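Local coordinates for protein aspartate aminotransferase, mitochondrial (Trypanosoma brucei brucei, PDB 4W5K) that probably transfers amino groups between L-aspartate and 2-oxoglutarate as a homodimer, using pyridoxal 5'-phosphate as cofactor, at residues A348-T353 with G372-S377; T183-T188 with E341-M346; R91-Q96 with R269-L274; V234-V239 with I259-A264; N119-P124 with M140-Y145. The protein carries 1 engineered substitution. All coordinates share one frame; numbering follows the deposited sequence.

Contact 1 (A348-T353 with G372-S377); sequences AYTGLT and GRAAVS. With EDO (1,2-ethanediol), chain E.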
# COMPACT_ATOMS: atom_id res chain seq x y z
N ALA A 348 -15.95 22.69 -1.84
CA ALA A 348 -16.87 23.60 -2.52
C ALA A 348 -16.13 24.48 -3.52
O ALA A 348 -15.14 25.10 -3.17
CB ALA A 348 -17.60 24.49 -1.48
N TYR A 349 -16.61 24.54 -4.76
CA TYR A 349 -16.09 25.56 -5.65
C TYR A 349 -16.89 26.84 -5.34
O TYR A 349 -18.07 26.93 -5.64
CB TYR A 349 -16.19 25.16 -7.13
CG TYR A 349 -14.84 24.80 -7.77
CD1 TYR A 349 -14.54 25.18 -9.08
CD2 TYR A 349 -13.88 24.08 -7.06
CE1 TYR A 349 -13.31 24.85 -9.68
CE2 TYR A 349 -12.65 23.77 -7.64
CZ TYR A 349 -12.37 24.16 -8.95
OH TYR A 349 -11.15 23.82 -9.52
N THR A 350 -16.20 27.80 -4.74
CA THR A 350 -16.85 29.01 -4.23
C THR A 350 -17.19 30.02 -5.33
O THR A 350 -18.10 30.81 -5.16
CB THR A 350 -15.97 29.73 -3.19
OG1 THR A 350 -14.76 30.19 -3.81
CG2 THR A 350 -15.63 28.81 -2.00
N GLY A 351 -16.42 30.01 -6.41
CA GLY A 351 -16.51 31.02 -7.44
C GLY A 351 -15.69 32.25 -7.13
O GLY A 351 -15.74 33.24 -7.85
N LEU A 352 -14.91 32.21 -6.05
CA LEU A 352 -14.00 33.31 -5.77
C LEU A 352 -12.94 33.33 -6.86
O LEU A 352 -12.47 32.28 -7.31
CB LEU A 352 -13.38 33.17 -4.38
CG LEU A 352 -14.35 33.31 -3.20
CD1 LEU A 352 -13.74 32.83 -1.90
CD2 LEU A 352 -14.80 34.74 -3.05
N THR A 353 -12.58 34.52 -7.33
CA THR A 353 -11.55 34.64 -8.36
C THR A 353 -10.16 34.50 -7.74
O THR A 353 -10.01 34.59 -6.52
CB THR A 353 -11.63 36.00 -9.09
OG1 THR A 353 -11.23 37.03 -8.19
CG2 THR A 353 -13.06 36.28 -9.54
N GLY A 372 -10.29 28.67 -6.03
CA GLY A 372 -11.50 29.00 -5.28
C GLY A 372 -12.14 27.80 -4.60
O GLY A 372 -13.26 27.89 -4.10
N ARG A 373 -11.43 26.68 -4.55
CA ARG A 373 -11.93 25.52 -3.81
C ARG A 373 -11.77 25.76 -2.32
O ARG A 373 -10.68 26.06 -1.85
CB ARG A 373 -11.18 24.23 -4.18
CG ARG A 373 -11.60 23.05 -3.30
CD ARG A 373 -10.63 21.87 -3.38
NE ARG A 373 -9.27 22.16 -2.91
CZ ARG A 373 -8.76 21.81 -1.73
NH1 ARG A 373 -9.51 21.20 -0.82
NH2 ARG A 373 -7.51 22.10 -1.44
N ALA A 374 -12.86 25.62 -1.57
CA ALA A 374 -12.78 25.72 -0.12
C ALA A 374 -13.13 24.36 0.46
O ALA A 374 -14.10 23.73 0.06
CB ALA A 374 -13.72 26.80 0.41
N ALA A 375 -12.31 23.91 1.40
CA ALA A 375 -12.62 22.71 2.16
C ALA A 375 -13.49 23.14 3.32
O ALA A 375 -13.00 23.76 4.26
CB ALA A 375 -11.34 22.04 2.64
N VAL A 376 -14.78 22.83 3.26
CA VAL A 376 -15.70 23.37 4.26
C VAL A 376 -15.61 22.65 5.60
O VAL A 376 -16.11 23.14 6.61
CB VAL A 376 -17.17 23.35 3.75
CG1 VAL A 376 -17.32 24.25 2.52
CG2 VAL A 376 -17.62 21.95 3.43
N SER A 377 -14.96 21.49 5.63
CA SER A 377 -14.68 20.83 6.91
C SER A 377 -13.85 21.73 7.84
O SER A 377 -13.86 21.56 9.06
CB SER A 377 -13.96 19.50 6.66
OG SER A 377 -12.85 19.69 5.81
C1 EDO E . -19.41 34.21 -6.23
O1 EDO E . -19.45 32.83 -6.59
C2 EDO E . -20.83 34.64 -5.88
O2 EDO E . -21.70 34.31 -6.97
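Strands 347-349 and 373-375 make a two-stranded antiparallel sheet in the small domain of this fold type I aminotransferase, and the side chains divide over its two faces. Tyr349 and Arg373, a non-hydrogen-bonded pair, share one face and cross at about a right angle: the CE2 corner of the ring rests on Arg373 CB at 3.8 Å, with ring and guanidinium planes 39° apart. Arg373 CG stands anti to the backbone N (chi1 174°), and the chain bends only at chi3 (62°), so its head leads away from the tyrosine. There it comes about 5 Å from the side chain of Asn181, a cofactor ligand, and NE and NH2 make weak hydrogen bonds to Thr369 and Ser34. The ring of Tyr148 meets Tyr349 edge-to-face.

On the opposite face lie Ala348 and Ala374, a hydrogen-bonded pair joined by Ala348 N to Ala374 O and by Ala374 N to Ala348 O, both 2.8 Å. Ala348 CB touches Val376 CG1, while the Thr350 methyl CG2 comes to 3.7 Å from Ala374 CB.

Beyond the strand, Thr350 grips the carbonyl of Gly372 twice. Its backbone N reaches Gly372 O at 3.0 Å from above the carbonyl plane; OG1, in the crowded position between N and the carbonyl carbon, lies in that plane on a lone pair of Gly372 O, 2.8 Å away. The same hydroxyl closes an ST turn and is thereby fixed in rotation: OG1 of Thr350 accepts from Leu352 N at 3.0 Å.

Contact 2 (T183-T188 with E341-M346); sequences TGVDPT and ERQVGM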
# COMPACT_ATOMS: atom_id res chain seq x y z
N THR A 183 -15.41 20.22 -6.79
CA THR A 183 -16.43 21.28 -6.92
C THR A 183 -17.63 21.12 -6.00
O THR A 183 -18.29 22.10 -5.68
CB THR A 183 -16.97 21.35 -8.36
OG1 THR A 183 -17.82 20.22 -8.59
CG2 THR A 183 -15.82 21.35 -9.37
N GLY A 184 -17.90 19.89 -5.55
CA GLY A 184 -19.11 19.63 -4.80
C GLY A 184 -20.36 19.52 -5.69
O GLY A 184 -21.45 19.25 -5.20
N VAL A 185 -20.20 19.72 -7.00
CA VAL A 185 -21.35 19.70 -7.91
C VAL A 185 -21.73 18.26 -8.29
O VAL A 185 -20.91 17.56 -8.89
CB VAL A 185 -21.03 20.50 -9.18
CG1 VAL A 185 -22.13 20.31 -10.28
CG2 VAL A 185 -20.82 21.97 -8.81
N ASP A 186 -22.93 17.82 -7.90
CA ASP A 186 -23.40 16.45 -8.18
C ASP A 186 -24.66 16.47 -9.06
O ASP A 186 -25.59 17.21 -8.78
CB ASP A 186 -23.80 15.69 -6.92
CG ASP A 186 -22.64 15.29 -6.05
OD1 ASP A 186 -21.49 15.38 -6.54
OD2 ASP A 186 -22.91 14.88 -4.89
N PRO A 187 -24.70 15.60 -10.08
CA PRO A 187 -25.99 15.41 -10.77
C PRO A 187 -27.03 14.79 -9.82
O PRO A 187 -26.65 14.12 -8.85
CB PRO A 187 -25.64 14.44 -11.91
CG PRO A 187 -24.11 14.47 -12.00
CD PRO A 187 -23.66 14.69 -10.58
N THR A 188 -28.31 15.06 -10.07
CA THR A 188 -29.41 14.41 -9.35
C THR A 188 -29.57 12.99 -9.85
O THR A 188 -28.98 12.62 -10.88
CB THR A 188 -30.72 15.15 -9.56
OG1 THR A 188 -31.10 15.02 -10.95
CG2 THR A 188 -30.54 16.62 -9.22
N GLU A 341 -24.98 25.84 -1.03
CA GLU A 341 -25.95 24.90 -0.46
C GLU A 341 -26.34 23.77 -1.42
O GLU A 341 -26.72 22.70 -0.98
CB GLU A 341 -27.22 25.65 -0.00
CG GLU A 341 -27.09 26.27 1.35
CD GLU A 341 -28.42 26.85 1.85
OE1 GLU A 341 -28.63 28.07 1.71
OE2 GLU A 341 -29.26 26.07 2.38
N ARG A 342 -26.24 24.02 -2.72
CA ARG A 342 -26.60 23.04 -3.73
C ARG A 342 -25.52 21.98 -3.84
O ARG A 342 -25.78 20.79 -4.05
CB ARG A 342 -26.81 23.69 -5.10
CG ARG A 342 -27.45 22.76 -6.10
CD ARG A 342 -27.79 23.47 -7.42
NE ARG A 342 -28.42 24.77 -7.16
CZ ARG A 342 -27.82 25.96 -7.33
NH1 ARG A 342 -26.56 26.04 -7.78
NH2 ARG A 342 -28.50 27.07 -7.06
N GLN A 343 -24.28 22.44 -3.67
CA GLN A 343 -23.12 21.52 -3.66
C GLN A 343 -23.15 20.56 -2.47
O GLN A 343 -23.71 20.87 -1.41
CB GLN A 343 -21.84 22.35 -3.66
CG GLN A 343 -21.48 23.04 -4.96
CD GLN A 343 -20.46 24.13 -4.74
OE1 GLN A 343 -19.92 24.26 -3.64
NE2 GLN A 343 -20.19 24.93 -5.77
N VAL A 344 -22.50 19.40 -2.63
CA VAL A 344 -22.52 18.33 -1.64
C VAL A 344 -21.10 17.92 -1.24
O VAL A 344 -20.25 17.69 -2.10
CB VAL A 344 -23.28 17.09 -2.20
CG1 VAL A 344 -23.21 15.89 -1.25
CG2 VAL A 344 -24.73 17.46 -2.53
N GLY A 345 -20.86 17.83 0.07
CA GLY A 345 -19.61 17.27 0.56
C GLY A 345 -18.61 18.31 1.05
O GLY A 345 -18.93 19.51 1.15
N MET A 346 -17.40 17.84 1.34
CA MET A 346 -16.38 18.66 2.00
C MET A 346 -15.77 19.74 1.13
O MET A 346 -15.21 20.69 1.66
CB MET A 346 -15.24 17.78 2.51
CG MET A 346 -15.53 17.09 3.79
SD MET A 346 -13.98 16.38 4.38
CE MET A 346 -13.81 14.89 3.38
O HOH W 1 -24.96 19.38 -6.39
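Gly184 packs tightly against the residues that follow helix 338-342, its CA 4.6 Å from Gln343 CA. Its carbonyl O takes the N-H of Val344 at 2.8 Å, in the carbonyl plane and on a lone pair, while the CA of Gln343 approaches the same Gly184 O at 3.2 Å. Gln343 has CG anti to its carbonyl carbon (chi1 -73°), its chain extended beyond CG, so that Thr183 O abuts the amide carbon CD of Gln343 at 3.1 Å. That oxygen stands equally far from OE1 and NE2, and neither bonds to it; the amide ends instead meet Arg321 through OE1 and Tyr349 O through NE2. Thr183 OG1 accepts from Val185 N at 2.9 Å, an ST turn, and is also hydrogen-bonded to His180.

The Asp186 side is looser and partly exposed. OD2 of Asp186 lies 3.5 Å from Val344 CB; OD2 is bonded to Ala179 N and OD1 to His180 N. A water links the backbones here, accepting from Asp186 N at 3.0 Å and donating to Arg342 O at 2.9 Å.

The loop continues from the cofactor-binding Asn181 through the Asn-Pro-Thr-Gly sequence (Asn181 to Gly184) familiar in this aminotransferase family. Along the chain it follows strand 172-176 and precedes helix 189-201, with Tyr147 and Tyr148 of strand 141-149 against its Pro187, Val185 and Thr183.

Contact 3 (R91-Q96 with R269-L274); sequences RIASCQ and RLVSQL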
# COMPACT_ATOMS: atom_id res chain seq x y z
N ARG A 91 -20.78 -12.59 -10.17
CA ARG A 91 -20.12 -12.12 -11.38
C ARG A 91 -19.29 -10.88 -11.14
O ARG A 91 -18.74 -10.31 -12.08
CB ARG A 91 -21.15 -11.92 -12.52
CG ARG A 91 -22.24 -10.91 -12.36
CD ARG A 91 -23.23 -11.10 -13.56
NE ARG A 91 -24.23 -10.04 -13.65
CZ ARG A 91 -23.97 -8.80 -14.05
NH1 ARG A 91 -22.74 -8.45 -14.40
NH2 ARG A 91 -24.96 -7.90 -14.08
N ILE A 92 -19.12 -10.50 -9.87
CA ILE A 92 -18.28 -9.35 -9.55
C ILE A 92 -16.91 -9.74 -8.98
O ILE A 92 -16.81 -10.39 -7.92
CB ILE A 92 -18.99 -8.39 -8.57
CG1 ILE A 92 -20.34 -7.98 -9.13
CG2 ILE A 92 -18.15 -7.13 -8.34
CD1 ILE A 92 -21.05 -6.91 -8.29
N ALA A 93 -15.87 -9.34 -9.69
CA ALA A 93 -14.49 -9.56 -9.25
C ALA A 93 -14.05 -8.44 -8.30
O ALA A 93 -14.13 -7.28 -8.65
CB ALA A 93 -13.57 -9.63 -10.48
N SER A 94 -13.57 -8.79 -7.10
CA SER A 94 -13.30 -7.78 -6.10
C SER A 94 -12.04 -8.05 -5.31
O SER A 94 -11.64 -9.22 -5.15
CB SER A 94 -14.46 -7.64 -5.10
OG SER A 94 -15.69 -7.31 -5.75
N CYS A 95 -11.45 -6.98 -4.79
CA CYS A 95 -10.31 -7.11 -3.88
C CYS A 95 -10.16 -5.87 -2.98
O CYS A 95 -10.69 -4.79 -3.24
CB CYS A 95 -9.00 -7.32 -4.67
SG CYS A 95 -8.43 -5.90 -5.66
N GLN A 96 -9.42 -6.07 -1.90
CA GLN A 96 -9.01 -4.98 -1.04
C GLN A 96 -7.91 -4.18 -1.73
O GLN A 96 -7.11 -4.74 -2.48
CB GLN A 96 -8.51 -5.56 0.30
CG GLN A 96 -7.91 -4.54 1.27
CD GLN A 96 -7.52 -5.17 2.61
OE1 GLN A 96 -7.92 -6.28 2.92
NE2 GLN A 96 -6.81 -4.42 3.43
N ARG A 269 -11.37 -15.22 -13.42
CA ARG A 269 -10.20 -14.91 -14.24
C ARG A 269 -9.69 -13.50 -13.94
O ARG A 269 -8.49 -13.28 -13.89
CB ARG A 269 -10.48 -15.06 -15.74
CG ARG A 269 -11.00 -16.42 -16.17
CD ARG A 269 -9.90 -17.50 -16.25
NE ARG A 269 -10.52 -18.80 -16.53
CZ ARG A 269 -9.97 -19.77 -17.27
NH1 ARG A 269 -8.78 -19.61 -17.83
NH2 ARG A 269 -10.63 -20.91 -17.44
N LEU A 270 -10.60 -12.53 -13.71
CA LEU A 270 -10.13 -11.18 -13.38
C LEU A 270 -9.50 -11.13 -11.97
O LEU A 270 -8.54 -10.39 -11.76
CB LEU A 270 -11.27 -10.14 -13.49
CG LEU A 270 -11.67 -9.75 -14.92
CD1 LEU A 270 -12.62 -8.53 -14.85
CD2 LEU A 270 -10.48 -9.42 -15.77
N VAL A 271 -10.03 -11.89 -11.01
CA VAL A 271 -9.44 -11.85 -9.66
C VAL A 271 -8.01 -12.41 -9.72
O VAL A 271 -7.12 -11.88 -9.07
CB VAL A 271 -10.28 -12.62 -8.60
CG1 VAL A 271 -9.52 -12.80 -7.28
CG2 VAL A 271 -11.57 -11.86 -8.31
N SER A 272 -7.79 -13.43 -10.53
CA SER A 272 -6.42 -13.93 -10.69
C SER A 272 -5.52 -12.87 -11.29
O SER A 272 -4.33 -12.77 -10.94
CB SER A 272 -6.41 -15.18 -11.58
OG SER A 272 -7.14 -16.22 -10.97
N GLN A 273 -6.05 -12.10 -12.23
CA GLN A 273 -5.26 -11.06 -12.85
C GLN A 273 -5.01 -9.91 -11.89
O GLN A 273 -3.97 -9.25 -11.96
CB GLN A 273 -5.93 -10.56 -14.14
CG GLN A 273 -5.86 -11.55 -15.29
CD GLN A 273 -4.43 -11.84 -15.76
OE1 GLN A 273 -3.64 -10.92 -16.03
NE2 GLN A 273 -4.10 -13.13 -15.86
N LEU A 274 -5.97 -9.65 -10.98
CA LEU A 274 -5.78 -8.66 -9.92
C LEU A 274 -4.60 -9.08 -9.05
O LEU A 274 -3.73 -8.26 -8.73
CB LEU A 274 -7.03 -8.50 -9.03
CG LEU A 274 -8.21 -7.77 -9.67
CD1 LEU A 274 -9.48 -7.91 -8.84
CD2 LEU A 274 -7.85 -6.29 -9.83
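Leu274 carries CG anti to the carbonyl carbon and beside the backbone N (chi1 -73°), and Val271 places CG2 in that same position; Cys95 turns SG into the crowded place between N and the carbonyl carbon. These settings bring Val271 CG2 and Leu274 CD1 against strand 92-97 and Cys95 SG toward the helix, whereas Leu270 makes its contact with CB. Ala93 CB points toward the helix and meets two successive residues: Val271 CG2 at 3.7 Å and Leu270 CB at 3.8 Å. Two residues on, on the same side of the strand, Cys95 SG faces the methyl CD1 of Leu274 at 3.9 Å.

The pairing advances in step along both elements, because helix and strand run nearly parallel, their axes 25° apart and 7.6 Å away at closest approach. This is helix-on-sheet packing in the large domain of a fold type I enzyme: helix 264-282 lies over strand 92-97, one of the two outermost strands within this chain, and over its neighbour 255-260, where Leu270 also touches Ile259 and Leu274 touches Leu257. Helix 99-110 adds Ile106 and Leu110 around Leu274. Ser94 points to the other face of the strand, where its OG is hydrogen-bonded to His258 and Gln76.

Contact 4 (V234-V239 with I259-A264); sequences VPNLIV and ISTASA
Backbone pairing is brief: Ser260 N donates to Leu237 O at 2.9 Å with the donor in the carbonyl plane, and Ile259 CA approaches the same Leu237 O at 3.3 Å. Ile238 and Ile259 face each other as an antiparallel non-hydrogen-bonded pair.

Beyond that pair, where both segments leave strand geometry, side chains supply the bonds. Ser260 OG, in the crowded position between N and the carbonyl carbon (chi1 67°), accepts from Leu237 N at 2.8 Å and so stands in for the backbone carbonyl. Ser260 O is instead claimed by Asn236: ND2 donates to it at 2.9 Å on a lone pair, nearly in the plane of the amide. A water joins the same hydroxyl to the other segment, 2.7 Å from Ser260 OG and 2.5 Å from Val234 O.

Apolar contact is lighter. Ile238 CG2 meets Ile259 CG1 at 4.3 Å, both on the face that Phe114 packs against, while the Leu237 side chain reaches Val208 and Phe80.

Antiparallel strand 255-260, set between strands 92-97 and 238-242 in an otherwise mainly parallel sheet, is a hallmark of the large domain of fold type I pyridoxal phosphate enzymes.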
# COMPACT_ATOMS: atom_id res chain seq x y z
N VAL A 234 -24.82 -2.44 -18.08
CA VAL A 234 -23.63 -2.60 -18.90
C VAL A 234 -22.94 -3.93 -18.57
O VAL A 234 -23.09 -4.44 -17.46
CB VAL A 234 -22.64 -1.42 -18.70
CG1 VAL A 234 -23.32 -0.08 -19.04
CG2 VAL A 234 -22.08 -1.39 -17.26
N PRO A 235 -22.21 -4.50 -19.53
CA PRO A 235 -21.44 -5.75 -19.37
C PRO A 235 -20.37 -5.64 -18.28
O PRO A 235 -20.24 -6.54 -17.46
CB PRO A 235 -20.80 -5.96 -20.74
CG PRO A 235 -21.71 -5.23 -21.68
CD PRO A 235 -22.18 -4.02 -20.92
N ASN A 236 -19.61 -4.54 -18.27
CA ASN A 236 -18.58 -4.33 -17.26
C ASN A 236 -18.68 -2.95 -16.64
O ASN A 236 -18.66 -1.95 -17.35
CB ASN A 236 -17.17 -4.49 -17.86
CG ASN A 236 -16.97 -5.82 -18.54
OD1 ASN A 236 -17.02 -5.93 -19.77
ND2 ASN A 236 -16.72 -6.85 -17.75
N LEU A 237 -18.77 -2.93 -15.30
CA LEU A 237 -18.68 -1.73 -14.48
C LEU A 237 -17.49 -1.84 -13.51
O LEU A 237 -17.28 -2.90 -12.93
CB LEU A 237 -19.98 -1.53 -13.69
CG LEU A 237 -19.91 -0.67 -12.42
CD1 LEU A 237 -19.82 0.82 -12.79
CD2 LEU A 237 -21.14 -0.92 -11.53
N ILE A 238 -16.72 -0.77 -13.34
CA ILE A 238 -15.63 -0.74 -12.37
C ILE A 238 -16.01 0.23 -11.26
O ILE A 238 -16.53 1.30 -11.54
CB ILE A 238 -14.29 -0.28 -12.99
CG1 ILE A 238 -13.98 -1.10 -14.25
CG2 ILE A 238 -13.12 -0.41 -11.98
CD1 ILE A 238 -14.10 -0.31 -15.50
N VAL A 239 -15.74 -0.15 -10.00
CA VAL A 239 -15.99 0.75 -8.88
C VAL A 239 -14.77 0.81 -7.97
O VAL A 239 -14.30 -0.24 -7.52
CB VAL A 239 -17.20 0.31 -8.03
CG1 VAL A 239 -17.46 1.34 -6.92
CG2 VAL A 239 -18.46 0.16 -8.90
N ILE A 259 -15.06 -5.17 -10.11
CA ILE A 259 -15.34 -5.19 -11.54
C ILE A 259 -16.43 -6.21 -11.86
O ILE A 259 -16.27 -7.40 -11.64
CB ILE A 259 -14.09 -5.55 -12.41
CG1 ILE A 259 -12.87 -4.67 -12.04
CG2 ILE A 259 -14.46 -5.48 -13.92
CD1 ILE A 259 -11.93 -5.36 -11.04
N SER A 260 -17.54 -5.75 -12.41
CA SER A 260 -18.58 -6.69 -12.82
C SER A 260 -18.25 -7.30 -14.18
O SER A 260 -17.57 -6.69 -15.00
CB SER A 260 -19.95 -6.02 -12.88
OG SER A 260 -20.01 -5.05 -13.91
N THR A 261 -18.71 -8.53 -14.36
CA THR A 261 -18.45 -9.30 -15.57
C THR A 261 -19.68 -10.10 -15.94
O THR A 261 -20.69 -10.08 -15.25
CB THR A 261 -17.26 -10.28 -15.39
OG1 THR A 261 -17.64 -11.34 -14.52
CG2 THR A 261 -16.05 -9.56 -14.85
N ALA A 262 -19.61 -10.83 -17.05
CA ALA A 262 -20.76 -11.60 -17.48
C ALA A 262 -21.01 -12.88 -16.67
O ALA A 262 -22.09 -13.46 -16.76
CB ALA A 262 -20.62 -11.96 -18.95
N SER A 263 -20.04 -13.33 -15.88
CA SER A 263 -20.20 -14.66 -15.27
C SER A 263 -19.24 -14.87 -14.12
O SER A 263 -18.26 -14.13 -13.99
CB SER A 263 -19.99 -15.76 -16.32
OG SER A 263 -18.63 -15.85 -16.73
N ALA A 264 -19.51 -15.86 -13.28
CA ALA A 264 -18.58 -16.12 -12.18
C ALA A 264 -17.21 -16.56 -12.73
O ALA A 264 -16.19 -16.23 -12.14
CB ALA A 264 -19.14 -17.15 -11.22
O HOH W 2 -22.31 -5.18 -15.25

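Contact 5 (N119-P124 with M140-Y145); sequences NRIYGP and MELTPY
Strand 120-124 and the 141-145 part of strand 141-149 run parallel, the axes of these segments 43° apart, laced by five backbone hydrogen bonds that alternate from Glu141 N to Asn119 O through to Tyr145 N on Gly123 O at 2.8 Å.

Tyr122 and Thr143 stand side by side on one face, pointing the same way. Thr143 OG1 is anti to the backbone N, which turns the methyl CG2 over the centre of the Tyr122 ring, 3.4 Å from its centroid, in a CH-pi contact. The same methyl is flanked by the aliphatic chain of Arg120, whose CD lies 3.5 Å from Thr143 CG2 before the chain bends at chi3.

On the other face, Ile121 and Leu142 cross obliquely, CG2 of Ile121 to CD1 of Leu142 at 3.9 Å. Met140 folds back at chi3 (78°) to press CE against Ile121 CB at 3.5 Å, a tight carbon pair.

At the far end Tyr145, its CG in the crowded position (chi1 55°), lays its ring flat on the chain: Gly123 C and Pro124 N sit over one face towards the rim, and Pro124 CA lies 3.7 Å from the centroid of the Tyr145 ring. Tyr122 CB meets its edge, and OH is hydrogen-bonded to Leu174 O of strand 172-176.

Helix 129-137 links the two strands, giving a classical beta-alpha-beta unit of the large domain; the side chain of Pro124 lies about 9 Å from the bound pyridoxal phosphate.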
# COMPACT_ATOMS: atom_id res chain seq x y z
N ASN A 119 -6.53 3.12 -24.35
CA ASN A 119 -5.47 4.12 -24.17
C ASN A 119 -5.96 5.53 -23.80
O ASN A 119 -5.16 6.45 -23.71
CB ASN A 119 -4.61 4.19 -25.42
CG ASN A 119 -5.43 4.41 -26.67
OD1 ASN A 119 -6.54 4.95 -26.60
ND2 ASN A 119 -4.90 3.99 -27.80
N ARG A 120 -7.26 5.66 -23.54
CA ARG A 120 -7.87 6.95 -23.20
C ARG A 120 -8.95 6.73 -22.14
O ARG A 120 -9.58 5.66 -22.10
CB ARG A 120 -8.45 7.61 -24.46
CG ARG A 120 -8.95 9.00 -24.23
CD ARG A 120 -9.75 9.54 -25.42
NE ARG A 120 -8.95 9.72 -26.63
CZ ARG A 120 -9.08 10.77 -27.44
NH1 ARG A 120 -9.95 11.74 -27.15
NH2 ARG A 120 -8.33 10.87 -28.53
N ILE A 121 -9.13 7.69 -21.23
CA ILE A 121 -10.21 7.63 -20.25
C ILE A 121 -10.78 9.05 -20.13
O ILE A 121 -10.03 10.03 -20.15
CB ILE A 121 -9.75 7.07 -18.89
CG1 ILE A 121 -10.93 6.98 -17.90
CG2 ILE A 121 -8.60 7.89 -18.33
CD1 ILE A 121 -10.56 6.20 -16.59
N TYR A 122 -12.10 9.15 -20.10
CA TYR A 122 -12.76 10.46 -20.07
C TYR A 122 -13.14 10.80 -18.63
O TYR A 122 -13.71 9.97 -17.93
CB TYR A 122 -14.02 10.46 -20.93
CG TYR A 122 -13.77 10.51 -22.41
CD1 TYR A 122 -13.32 9.38 -23.09
CD2 TYR A 122 -13.97 11.67 -23.14
CE1 TYR A 122 -13.10 9.42 -24.47
CE2 TYR A 122 -13.74 11.73 -24.51
CZ TYR A 122 -13.30 10.60 -25.16
OH TYR A 122 -13.07 10.64 -26.52
N GLY A 123 -12.82 12.02 -18.20
CA GLY A 123 -13.14 12.43 -16.83
C GLY A 123 -13.77 13.82 -16.88
O GLY A 123 -13.69 14.50 -17.89
N PRO A 124 -14.38 14.25 -15.76
CA PRO A 124 -15.01 15.58 -15.81
C PRO A 124 -13.96 16.68 -16.03
O PRO A 124 -12.82 16.55 -15.54
CB PRO A 124 -15.69 15.72 -14.42
CG PRO A 124 -14.96 14.73 -13.53
CD PRO A 124 -14.50 13.59 -14.45
N MET A 140 -3.06 5.27 -19.81
CA MET A 140 -4.19 5.98 -20.42
C MET A 140 -4.15 7.47 -20.22
O MET A 140 -3.89 7.97 -19.12
CB MET A 140 -5.52 5.44 -19.88
CG MET A 140 -5.76 3.95 -20.21
SD MET A 140 -6.96 3.28 -19.03
CE MET A 140 -8.47 3.92 -19.72
N GLU A 141 -4.47 8.19 -21.30
CA GLU A 141 -4.62 9.63 -21.27
C GLU A 141 -6.01 10.07 -20.78
O GLU A 141 -7.02 9.72 -21.38
CB GLU A 141 -4.37 10.20 -22.67
CG GLU A 141 -4.38 11.70 -22.71
CD GLU A 141 -4.32 12.24 -24.11
OE1 GLU A 141 -4.25 11.43 -25.06
OE2 GLU A 141 -4.35 13.48 -24.27
N LEU A 142 -6.04 10.80 -19.68
CA LEU A 142 -7.29 11.38 -19.19
C LEU A 142 -7.70 12.56 -20.05
O LEU A 142 -6.91 13.48 -20.27
CB LEU A 142 -7.14 11.80 -17.73
CG LEU A 142 -8.37 12.39 -17.03
CD1 LEU A 142 -9.44 11.34 -16.82
CD2 LEU A 142 -7.91 12.93 -15.66
N THR A 143 -8.92 12.52 -20.56
CA THR A 143 -9.40 13.57 -21.46
C THR A 143 -10.76 14.07 -20.97
O THR A 143 -11.56 13.31 -20.46
CB THR A 143 -9.47 13.05 -22.90
OG1 THR A 143 -9.63 14.15 -23.81
CG2 THR A 143 -10.60 12.07 -23.08
N PRO A 144 -11.01 15.38 -21.11
CA PRO A 144 -12.21 15.89 -20.43
C PRO A 144 -13.56 15.70 -21.13
O PRO A 144 -13.63 15.61 -22.37
CB PRO A 144 -11.91 17.39 -20.32
CG PRO A 144 -11.08 17.67 -21.53
CD PRO A 144 -10.16 16.47 -21.62
N TYR A 145 -14.62 15.65 -20.32
CA TYR A 145 -15.99 15.92 -20.79
C TYR A 145 -16.56 17.11 -20.03
O TYR A 145 -16.20 17.35 -18.88
CB TYR A 145 -16.92 14.70 -20.63
CG TYR A 145 -17.06 14.08 -19.24
CD1 TYR A 145 -17.82 14.68 -18.25
CD2 TYR A 145 -16.46 12.85 -18.95
CE1 TYR A 145 -17.97 14.09 -16.98
CE2 TYR A 145 -16.60 12.26 -17.69
CZ TYR A 145 -17.35 12.87 -16.72
OH TYR A 145 -17.48 12.29 -15.48

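Contacts 3, 4 and 5 belong to the mixed central sheet of the large domain. Contacts 3 and 4 touch, centres 10 Å apart, through neighbouring strands 92-97 and 255-260; the centre of contact 5 is 20 Å from that of contact 4. Along the chain, contacts 4 and 5 are nested inside the loop closed by contact 3, and contact 4 also inside that of contact 2; contacts 2 and 3 cross, and contact 1 follows last. Contacts 1 and 2 meet at Val376 N and Met346 O, centres 12 Å apart; contacts 1 and 3 have centres 38 Å apart, on opposite sides of the chain's centre. Contact 2 joins a loop following sheet strand 172-176 to the segment leading into strand 347-349.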